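Side-chain contacts in Na-translocating NADH-quinone reductase subunit C NqrC (Shewanella oneidensis, PDB 4XHF), which is the C subunit of a bacterial membrane complex and carries flavin mononucleotide, covalently attached, on its soluble FMN-binding domain: residues Y44-A48 and A49-L53; V149-E152 and P153-T157; D215-S218 and G219-M222. One frame throughout, in Å; residues are numbered along the deposited sequence.

Contact 1 (Y44-A48 and A49-L53); sequences YVLMA and ADVNL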
ATOM      1  N   TYR A  44       2.007  -9.694  -5.043  1.00 12.74           N
ATOM      2  CA  TYR A  44       1.214  -8.556  -4.578  1.00 13.43           C
ATOM      3  C   TYR A  44       1.666  -7.257  -5.237  1.00 13.02           C
ATOM      4  O   TYR A  44       0.849  -6.475  -5.722  1.00 13.36           O
ATOM      5  CB  TYR A  44       1.312  -8.402  -3.056  1.00 15.25           C
ATOM      6  CG  TYR A  44       0.715  -9.532  -2.243  1.00 18.30           C
ATOM      7  CD1 TYR A  44      -0.361 -10.272  -2.714  1.00 19.26           C
ATOM      8  CD2 TYR A  44       1.228  -9.849  -0.992  1.00 20.19           C
ATOM      9  CE1 TYR A  44      -0.904 -11.301  -1.963  1.00 21.90           C
ATOM     10  CE2 TYR A  44       0.692 -10.874  -0.236  1.00 21.44           C
ATOM     11  CZ  TYR A  44      -0.372 -11.596  -0.725  1.00 22.69           C
ATOM     12  OH  TYR A  44      -0.905 -12.617   0.030  1.00 26.43           O
ATOM     13  N   VAL A  45       2.977  -7.039  -5.249  1.00 12.88           N
ATOM     14  CA  VAL A  45       3.555  -5.805  -5.766  1.00 10.09           C
ATOM     15  C   VAL A  45       3.288  -5.666  -7.258  1.00  8.49           C
ATOM     16  O   VAL A  45       2.887  -4.602  -7.724  1.00  9.56           O
ATOM     17  CB  VAL A  45       5.078  -5.748  -5.487  1.00  9.37           C
ATOM     18  CG1 VAL A  45       5.744  -4.590  -6.228  1.00 10.12           C
ATOM     19  CG2 VAL A  45       5.327  -5.624  -3.994  1.00  9.53           C
ATOM     20  N   LEU A  46       3.501  -6.744  -8.005  1.00  9.58           N
ATOM     21  CA  LEU A  46       3.280  -6.715  -9.447  1.00  9.56           C
ATOM     22  C   LEU A  46       1.800  -6.535  -9.761  1.00  8.82           C
ATOM     23  O   LEU A  46       1.439  -5.812 -10.688  1.00 10.06           O
ATOM     24  CB  LEU A  46       3.807  -7.992 -10.103  1.00 11.85           C
ATOM     25  CG  LEU A  46       5.325  -8.194 -10.084  1.00 12.14           C
ATOM     26  CD1 LEU A  46       5.671  -9.561 -10.649  1.00 14.23           C
ATOM     27  CD2 LEU A  46       6.051  -7.097 -10.856  1.00 12.19           C
ATOM     28  N   MET A  47       0.944  -7.187  -8.980  1.00  9.17           N
ATOM     29  CA  MET A  47      -0.496  -7.072  -9.169  1.00 11.99           C
ATOM     30  C   MET A  47      -0.959  -5.640  -8.933  1.00 11.75           C
ATOM     31  O   MET A  47      -1.795  -5.116  -9.669  1.00 11.04           O
ATOM     32  CB  MET A  47      -1.240  -8.027  -8.235  1.00 13.27           C
ATOM     33  CG  MET A  47      -1.249  -9.471  -8.719  1.00 14.81           C
ATOM     34  SD  MET A  47      -2.057 -10.650  -7.614  1.00 21.63           S
ATOM     35  CE  MET A  47      -2.763  -9.585  -6.354  1.00 44.03           C
ATOM     36  N   ALA A  48      -0.407  -5.008  -7.905  1.00 10.33           N
ATOM     37  CA  ALA A  48      -0.750  -3.628  -7.590  1.00 10.03           C
ATOM     38  C   ALA A  48      -0.256  -2.683  -8.681  1.00 10.66           C
ATOM     39  O   ALA A  48      -0.939  -1.728  -9.043  1.00 13.61           O
ATOM     40  CB  ALA A  48      -0.168  -3.237  -6.246  1.00 11.26           C
ATOM     41  N   ALA A  49       0.929  -2.967  -9.211  1.00 11.29           N
ATOM     42  CA  ALA A  49       1.548  -2.117 -10.225  1.00 11.41           C
ATOM     43  C   ALA A  49       0.995  -2.387 -11.621  1.00 12.04           C
ATOM     44  O   ALA A  49       1.387  -1.731 -12.587  1.00 13.22           O
ATOM     45  CB  ALA A  49       3.052  -2.317 -10.214  1.00 11.65           C
ATOM     46  N   ASP A  50       0.090  -3.356 -11.721  1.00 13.82           N
ATOM     47  CA  ASP A  50      -0.530  -3.717 -12.993  1.00 17.07           C
ATOM     48  C   ASP A  50       0.522  -4.197 -13.996  1.00 15.12           C
ATOM     49  O   ASP A  50       0.500  -3.824 -15.169  1.00 14.20           O
ATOM     50  CB  ASP A  50      -1.319  -2.531 -13.559  1.00 17.80           C
ATOM     51  CG  ASP A  50      -2.243  -2.926 -14.700  1.00 22.19           C
ATOM     52  OD1 ASP A  50      -2.503  -4.136 -14.877  1.00 19.79           O
ATOM     53  OD2 ASP A  50      -2.713  -2.018 -15.418  1.00 26.62           O
ATOM     54  N   VAL A  51       1.446  -5.023 -13.510  1.00 13.21           N
ATOM     55  CA  VAL A  51       2.429  -5.689 -14.359  1.00 13.09           C
ATOM     56  C   VAL A  51       2.028  -7.152 -14.534  1.00 13.57           C
ATOM     57  O   VAL A  51       1.628  -7.810 -13.573  1.00 14.11           O
ATOM     58  CB  VAL A  51       3.849  -5.600 -13.757  1.00 11.39           C
ATOM     59  CG1 VAL A  51       4.874  -6.229 -14.686  1.00 12.08           C
ATOM     60  CG2 VAL A  51       4.210  -4.153 -13.481  1.00 13.37           C
ATOM     61  N   ASN A  52       2.123  -7.659 -15.759  1.00 13.60           N
ATOM     62  CA  ASN A  52       1.787  -9.053 -16.028  1.00 14.16           C
ATOM     63  C   ASN A  52       2.741  -9.991 -15.289  1.00 14.08           C
ATOM     64  O   ASN A  52       3.959  -9.847 -15.386  1.00 16.52           O
ATOM     65  CB  ASN A  52       1.823  -9.335 -17.533  1.00 15.21           C
ATOM     66  CG  ASN A  52       1.187 -10.665 -17.895  1.00 16.08           C
ATOM     67  OD1 ASN A  52       1.810 -11.719 -17.773  1.00 15.99           O
ATOM     68  ND2 ASN A  52      -0.060 -10.619 -18.350  1.00 18.68           N
ATOM     69  N   LEU A  53       2.182 -10.940 -14.543  1.00 13.29           N
ATOM     70  CA  LEU A  53       2.981 -11.862 -13.736  1.00 12.73           C
ATOM     71  C   LEU A  53       3.617 -12.967 -14.573  1.00 13.19           C
ATOM     72  O   LEU A  53       4.452 -13.725 -14.079  1.00 13.68           O
ATOM     73  CB  LEU A  53       2.120 -12.492 -12.638  1.00 12.31           C
ATOM     74  CG  LEU A  53       2.036 -11.746 -11.305  1.00 14.16           C
ATOM     75  CD1 LEU A  53       1.455 -10.361 -11.492  1.00 14.88           C
ATOM     76  CD2 LEU A  53       1.207 -12.537 -10.308  1.00 16.81           C
TER
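The last turn of helix 29-48 is closed by three backbone bonds: A49 N to V45 O at 3.0 Å, V51 N to L46 O at 2.9 Å, and a weak one from D50 N to M47 O at 3.3 Å. The bond from V51 N spans five residues and is nearly straight, with an angle of 171° at the hydrogen. It can form because D50 turns the chain through a positive phi of 61°. Glycine is the residue most often met at such a place. Here an aspartate takes it, its CB pointing away from the helix, and OD2 makes a long, weak ion pair with K186.

This is a Schellman motif, and its customary apolar companion is present: L46 and V51, the residues joined by the long bond, also touch through their side chains. The CG of L46 lies beside its backbone N, opposite the carbonyl carbon (chi1 -67°), and of its two methyls it is CD2, folded back beside CA while CD1 runs on extended, that comes to 3.9 Å from V51 CB. Further on, the returning chain folds L53 back against the same turn. The CD1 methyl of L53 sits 3.6 Å from L46 CB and 4.0 Å from M47 CG. M47 is itself exposed, and its side chain also touches V162 of strand 158-165.

A49, small and buried, carries its methyl 3.4 Å from V45 O and fits closely against V133 and S131 of strand 129-139. V51 meets I62 and V122, where a branched apolar residue suits the junction between helix 58-66 and the sheet.

Contact 2 (V149-E152 and P153-T157); sequences VAVE and PDFNT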
ATOM      1  N   VAL A 149      -0.640  -0.115  -2.079  1.00 12.14           N
ATOM      2  CA  VAL A 149      -1.163   0.823  -3.069  1.00 12.11           C
ATOM      3  C   VAL A 149      -0.069   1.233  -4.045  1.00 12.71           C
ATOM      4  O   VAL A 149       0.988   1.720  -3.640  1.00 10.28           O
ATOM      5  CB  VAL A 149      -1.737   2.092  -2.415  1.00 12.56           C
ATOM      6  CG1 VAL A 149      -2.291   3.043  -3.471  1.00 11.33           C
ATOM      7  CG2 VAL A 149      -2.814   1.732  -1.419  1.00 13.92           C
ATOM      8  N   ALA A 150      -0.333   1.028  -5.331  1.00 13.15           N
ATOM      9  CA  ALA A 150       0.560   1.477  -6.390  1.00 13.21           C
ATOM     10  C   ALA A 150       0.087   2.831  -6.893  1.00 11.56           C
ATOM     11  O   ALA A 150      -1.074   2.983  -7.268  1.00  9.79           O
ATOM     12  CB  ALA A 150       0.596   0.469  -7.524  1.00 13.26           C
ATOM     13  N   VAL A 151       0.984   3.812  -6.887  1.00 13.42           N
ATOM     14  CA  VAL A 151       0.654   5.155  -7.347  1.00 12.73           C
ATOM     15  C   VAL A 151       1.511   5.511  -8.557  1.00 11.66           C
ATOM     16  O   VAL A 151       2.670   5.111  -8.642  1.00 13.01           O
ATOM     17  CB  VAL A 151       0.855   6.205  -6.226  1.00 13.76           C
ATOM     18  CG1 VAL A 151      -0.105   5.945  -5.079  1.00 14.85           C
ATOM     19  CG2 VAL A 151       2.290   6.203  -5.718  1.00 13.41           C
ATOM     20  N   GLU A 152       0.928   6.249  -9.495  1.00 12.65           N
ATOM     21  CA  GLU A 152       1.650   6.691 -10.681  1.00 13.68           C
ATOM     22  C   GLU A 152       2.686   7.749 -10.294  1.00 14.55           C
ATOM     23  O   GLU A 152       2.630   8.291  -9.190  1.00 14.57           O
ATOM     24  CB  GLU A 152       0.675   7.243 -11.727  1.00 14.72           C
ATOM     25  CG  GLU A 152      -0.363   6.232 -12.206  1.00 13.78           C
ATOM     26  CD  GLU A 152      -1.173   6.733 -13.390  1.00 16.28           C
ATOM     27  OE1 GLU A 152      -1.011   7.910 -13.770  1.00 18.64           O
ATOM     28  OE2 GLU A 152      -1.967   5.945 -13.944  1.00 18.25           O
ATOM     29  N   PRO A 153       3.641   8.040 -11.197  1.00 14.47           N
ATOM     30  CA  PRO A 153       4.725   8.990 -10.913  1.00 15.79           C
ATOM     31  C   PRO A 153       4.270  10.410 -10.567  1.00 15.54           C
ATOM     32  O   PRO A 153       5.110  11.209 -10.154  1.00 14.38           O
ATOM     33  CB  PRO A 153       5.531   8.991 -12.217  1.00 16.94           C
ATOM     34  CG  PRO A 153       5.273   7.666 -12.814  1.00 15.93           C
ATOM     35  CD  PRO A 153       3.835   7.387 -12.503  1.00 14.67           C
ATOM     36  N   ASP A 154       2.989  10.728 -10.738  1.00 16.88           N
ATOM     37  CA  ASP A 154       2.466  12.001 -10.245  1.00 17.53           C
ATOM     38  C   ASP A 154       2.201  11.893  -8.742  1.00 16.49           C
ATOM     39  O   ASP A 154       1.933  12.892  -8.073  1.00 16.02           O
ATOM     40  CB  ASP A 154       1.191  12.420 -10.997  1.00 18.37           C
ATOM     41  CG  ASP A 154       0.039  11.433 -10.837  1.00 19.86           C
ATOM     42  OD1 ASP A 154       0.127  10.506 -10.004  1.00 19.91           O
ATOM     43  OD2 ASP A 154      -0.974  11.596 -11.553  1.00 18.55           O
ATOM     44  N   PHE A 155       2.280  10.665  -8.233  1.00 17.30           N
ATOM     45  CA  PHE A 155       2.110  10.379  -6.811  1.00 18.29           C
ATOM     46  C   PHE A 155       0.733  10.828  -6.333  1.00 17.06           C
ATOM     47  O   PHE A 155       0.575  11.347  -5.226  1.00 16.26           O
ATOM     48  CB  PHE A 155       3.222  11.049  -6.003  1.00 20.59           C
ATOM     49  CG  PHE A 155       4.602  10.642  -6.435  1.00 18.67           C
ATOM     50  CD1 PHE A 155       4.924   9.304  -6.590  1.00 18.33           C
ATOM     51  CD2 PHE A 155       5.566  11.594  -6.711  1.00 18.97           C
ATOM     52  CE1 PHE A 155       6.188   8.923  -6.996  1.00 19.31           C
ATOM     53  CE2 PHE A 155       6.832  11.219  -7.118  1.00 19.12           C
ATOM     54  CZ  PHE A 155       7.142   9.882  -7.262  1.00 18.28           C
ATOM     55  N   ASN A 156      -0.260  10.605  -7.186  1.00 15.89           N
ATOM     56  CA  ASN A 156      -1.639  10.971  -6.900  1.00 14.05           C
ATOM     57  C   ASN A 156      -2.595   9.934  -7.482  1.00 13.11           C
ATOM     58  O   ASN A 156      -3.461   9.410  -6.783  1.00 12.11           O
ATOM     59  CB  ASN A 156      -1.948  12.359  -7.465  1.00 13.96           C
ATOM     60  CG  ASN A 156      -3.290  12.893  -7.010  1.00 16.93           C
ATOM     61  OD1 ASN A 156      -3.879  12.395  -6.052  1.00 19.16           O
ATOM     62  ND2 ASN A 156      -3.776  13.922  -7.694  1.00 22.05           N
ATOM     63  N   THR A 157      -2.418   9.631  -8.764  1.00 13.00           N
ATOM     64  CA  THR A 157      -3.265   8.662  -9.450  1.00 13.65           C
ATOM     65  C   THR A 157      -2.924   7.240  -9.010  1.00 11.95           C
ATOM     66  O   THR A 157      -1.767   6.821  -9.062  1.00 13.32           O
ATOM     67  CB  THR A 157      -3.118   8.776 -10.984  1.00 14.11           C
ATOM     68  OG1 THR A 157      -3.399  10.120 -11.394  1.00 15.02           O
ATOM     69  CG2 THR A 157      -4.072   7.827 -11.699  1.00 14.61           C
TER
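The F155 ring has P153 O over the centre of one face, 3.4 Å above its plane, and V151 CG2 at its edge, 4.2 Å from CD1. F244 of helix 241-249 also stacks with the ring. Three donors hold a second flat group, the D154 carboxylate: N156 N and T157 N reach OD1 from the same face, whereas T157 OG1, also bonded to Q189 NE2, donates to the syn lone pair of OD2 at 2.8 Å. The N156 N bond makes an Asx turn, which the T157 N bond extends to an Asx motif; chi1 of 62°, with CG between backbone N and carbonyl carbon, places the carboxylate there.

All this belongs to the beta hairpin linking strands 144-151 and 158-165. E152 N bonds to T157 O at 2.8 Å, and a type I turn from E152 to F155 is closed by a short bond, F155 N to E152 O, 2.6 Å. P153 suits the turn's second position, since its ring fixes phi near -60°. The E152 chain, extended beyond CG, lies obliquely against T157, CD 3.5 Å from methyl CG2. Its OE1 is 4.3 Å from D154 OD2, a like-charge proximity that the donors around D154 probably ease.

Contact 3 (D215-S218 and G219-M222); sequences DAVS and GATM. With FMN (flavin mononucleotide), chain E.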
ATOM      1  N   ASP A 215     -16.825   3.085  -4.453  1.00 17.80           N
ATOM      2  CA  ASP A 215     -18.081   2.502  -4.001  1.00 20.30           C
ATOM      3  C   ASP A 215     -17.940   1.856  -2.630  1.00 20.60           C
ATOM      4  O   ASP A 215     -17.117   0.962  -2.432  1.00 20.60           O
ATOM      5  CB  ASP A 215     -18.588   1.460  -5.001  1.00 21.98           C
ATOM      6  CG  ASP A 215     -19.093   2.081  -6.285  1.00 23.07           C
ATOM      7  OD1 ASP A 215     -20.227   2.605  -6.285  1.00 24.71           O
ATOM      8  OD2 ASP A 215     -18.366   2.030  -7.298  1.00 24.83           O
ATOM      9  N   ALA A 216     -18.743   2.326  -1.682  1.00 18.03           N
ATOM     10  CA  ALA A 216     -18.871   1.657  -0.399  1.00 18.53           C
ATOM     11  C   ALA A 216     -19.660   0.372  -0.598  1.00 19.59           C
ATOM     12  O   ALA A 216     -20.540   0.308  -1.455  1.00 21.30           O
ATOM     13  CB  ALA A 216     -19.559   2.558   0.608  1.00 21.29           C
ATOM     14  N   VAL A 217     -19.333  -0.651   0.181  1.00 21.97           N
ATOM     15  CA  VAL A 217     -20.086  -1.897   0.155  1.00 22.83           C
ATOM     16  C   VAL A 217     -21.177  -1.832   1.215  1.00 26.99           C
ATOM     17  O   VAL A 217     -20.902  -1.974   2.407  1.00 29.26           O
ATOM     18  CB  VAL A 217     -19.170  -3.108   0.390  1.00 21.46           C
ATOM     19  CG1 VAL A 217     -19.977  -4.396   0.449  1.00 22.82           C
ATOM     20  CG2 VAL A 217     -18.131  -3.188  -0.711  1.00 20.91           C
ATOM     21  N   SER A 218     -22.411  -1.606   0.773  1.00 28.75           N
ATOM     22  CA  SER A 218     -23.539  -1.419   1.681  1.00 30.37           C
ATOM     23  C   SER A 218     -23.640  -2.583   2.661  1.00 27.33           C
ATOM     24  O   SER A 218     -23.453  -3.740   2.282  1.00 26.20           O
ATOM     25  CB  SER A 218     -24.843  -1.269   0.893  1.00 32.80           C
ATOM     26  OG  SER A 218     -25.856  -0.671   1.683  1.00 34.50           O
ATOM     27  N   GLY A 219     -23.915  -2.265   3.922  1.00 26.47           N
ATOM     28  CA  GLY A 219     -23.944  -3.259   4.979  1.00 25.98           C
ATOM     29  C   GLY A 219     -22.575  -3.463   5.602  1.00 26.03           C
ATOM     30  O   GLY A 219     -22.446  -4.124   6.632  1.00 25.96           O
ATOM     31  N   ALA A 220     -21.553  -2.892   4.968  1.00 26.20           N
ATOM     32  CA  ALA A 220     -20.179  -2.994   5.450  1.00 25.20           C
ATOM     33  C   ALA A 220     -19.452  -1.664   5.274  1.00 25.51           C
ATOM     34  O   ALA A 220     -18.363  -1.609   4.703  1.00 23.76           O
ATOM     35  CB  ALA A 220     -19.443  -4.098   4.714  1.00 24.58           C
ATOM     36  N   THR A 221     -20.062  -0.596   5.774  1.00 25.68           N
ATOM     37  CA  THR A 221     -19.534   0.749   5.588  1.00 27.32           C
ATOM     38  C   THR A 221     -18.356   1.037   6.514  1.00 25.15           C
ATOM     39  O   THR A 221     -17.414   1.730   6.132  1.00 25.39           O
ATOM     40  CB  THR A 221     -20.633   1.802   5.822  1.00 31.84           C
ATOM     41  OG1 THR A 221     -21.752   1.520   4.972  1.00 33.30           O
ATOM     42  CG2 THR A 221     -20.122   3.204   5.523  1.00 33.73           C
ATOM     43  N   MET A 222     -18.405   0.498   7.728  1.00 23.16           N
ATOM     44  CA  MET A 222     -17.399   0.804   8.739  1.00 21.56           C
ATOM     45  C   MET A 222     -16.024   0.268   8.346  1.00 18.58           C
ATOM     46  O   MET A 222     -15.004   0.900   8.619  1.00 17.54           O
ATOM     47  CB  MET A 222     -17.820   0.233  10.094  1.00 22.98           C
ATOM     48  CG  MET A 222     -19.024   0.935  10.708  1.00 26.69           C
ATOM     49  SD  MET A 222     -18.714   2.673  11.093  1.00 33.24           S
ATOM     50  CE  MET A 222     -17.523   2.526  12.423  1.00 36.62           C
TER
HETATM   51  N1  FMN E 300     -19.777  -3.678   9.165  1.00 25.17           N
HETATM   52  C2  FMN E 300     -18.449  -3.455   8.623  1.00 23.20           C
HETATM   53  O2  FMN E 300     -18.218  -2.498   8.002  1.00 18.61           O
HETATM   54  N3  FMN E 300     -17.396  -4.448   8.862  1.00 25.05           N
HETATM   55  C4  FMN E 300     -17.674  -5.602   9.623  1.00 25.03           C
HETATM   56  O4  FMN E 300     -16.826  -6.396   9.818  1.00 21.77           O
HETATM   57  C4A FMN E 300     -19.048  -5.826  10.196  1.00 27.04           C
HETATM   58  N5  FMN E 300     -19.334  -6.979  10.967  1.00 30.01           N
HETATM   59  C5A FMN E 300     -20.675  -7.165  11.506  1.00 28.85           C
HETATM   60  C6  FMN E 300     -20.949  -8.312  12.268  1.00 31.05           C
HETATM   61  C7  FMN E 300     -22.174  -8.494  12.864  1.00 33.29           C
HETATM   62  C7M FMN E 300     -22.396  -9.715  13.727  1.00 34.36           C
HETATM   63  C8  FMN E 300     -23.191  -7.560  12.647  1.00 33.47           C
HETATM   64  C8M FMN E 300     -24.528  -7.607  13.443  1.00 31.13           C
HETATM   65  C9  FMN E 300     -22.948  -6.424  11.801  1.00 32.44           C
HETATM   66  C9A FMN E 300     -21.678  -6.196  11.259  1.00 29.93           C
HETATM   67  N10 FMN E 300     -21.374  -5.010  10.468  1.00 29.73           N
HETATM   68  C10 FMN E 300     -20.043  -4.850   9.937  1.00 27.16           C
HETATM   69  C1' FMN E 300     -22.416  -3.956  10.170  1.00 31.53           C
HETATM   70  C2' FMN E 300     -22.103  -2.641  10.863  1.00 34.47           C
HETATM   71  O2' FMN E 300     -22.527  -2.726  12.191  1.00 38.16           O
HETATM   72  C3' FMN E 300     -22.841  -1.487  10.187  1.00 33.12           C
HETATM   73  O3' FMN E 300     -24.210  -1.774  10.189  1.00 28.38           O
HETATM   74  C4' FMN E 300     -22.343  -1.267   8.743  1.00 32.78           C
HETATM   75  O4' FMN E 300     -20.954  -1.098   8.735  1.00 34.04           O
HETATM   76  C5' FMN E 300     -22.981  -0.024   8.118  1.00 30.35           C
HETATM   77  O5' FMN E 300     -22.787  -0.103   6.725  1.00 29.51           O
HETATM   78  P   FMN E 300     -23.101   1.176   5.817  1.00 41.34           P
HETATM   79  O1P FMN E 300     -23.495   2.427   6.733  1.00 37.47           O
HETATM   80  O2P FMN E 300     -24.296   0.850   4.806  1.00 45.18           O
HETATM   81  O   HOH W   1     -17.617  -0.062   2.625  1.00 13.62           O
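V217 and A220 close a type II beta turn, A220 N bonding to V217 O at 2.8 Å, and this turn delivers the chain to the phosphate of FMN. A220 is small and buried, its CB lying 3.5 Å from V217 O. G219 occupies the third position with a phi of 88°; at this positive phi a CB would collide with S218 O, which is why glycine fits here. Its amide points at the phosphate and gives an almost straight bond to O2P, G219 N to O2P 3.3 Å at 173°.

The tight part is the flavin side. The side-chain oxygen of T221 is joined to the phosphorus as a phosphoester, T221 OG1 to P 1.6 Å, as expected of the SGAT flavinylation motif formed by S218, G219, A220 and T221. The torsion chi1 of -55° sets OG1 beside the residue's own backbone N, and T221 N bonds to the ester oxygen O5' at 2.9 Å. M222 N donates to the ribityl oxygen O4' at 3.2 Å. These amides open helix 221-234, with A220 as its N-cap, so the helix start would probably favour the negative phosphate.

Packing is looser in two places. Between V217 and A220, CG1 of V217 comes only to 4.3 Å from A220 CB, and a water bridges V217 N and A220 O. Beside the phosphate, S218 is exposed, its CB pointing away from 219-222 and its OG 3.8 Å from FMN O2P.

T169 and T223 supply further hydroxyl bonds to the flavin nucleotide. The turn joins strand 213-215 to helix 221-234: A216 is backbone-bonded to V202 of strand 200-202, and the loop residues I172 and F175 pack against A220, F175 also meeting V217.

In the fold
Along the chain the three contacts come in series: contact 1 ends helix 29-48, contact 2 makes the hairpin between strands 144-151 and 158-165, and contact 3 opens helix 221-234. Contacts 1 and 2 have centres 14 Å apart and touch where A48 O and A49 N pack on the methyl of A150, so the helix end rests on the antiparallel sheet. Contact 3 stands apart, its centre 26 Å from that of contact 1 and 25 Å from that of contact 2, with nearest atoms about 17 and 14 Å away. Contacts 2 and 3 both belong to the FMN-binding domain, yet the flavin attachment lies well away from the hairpin.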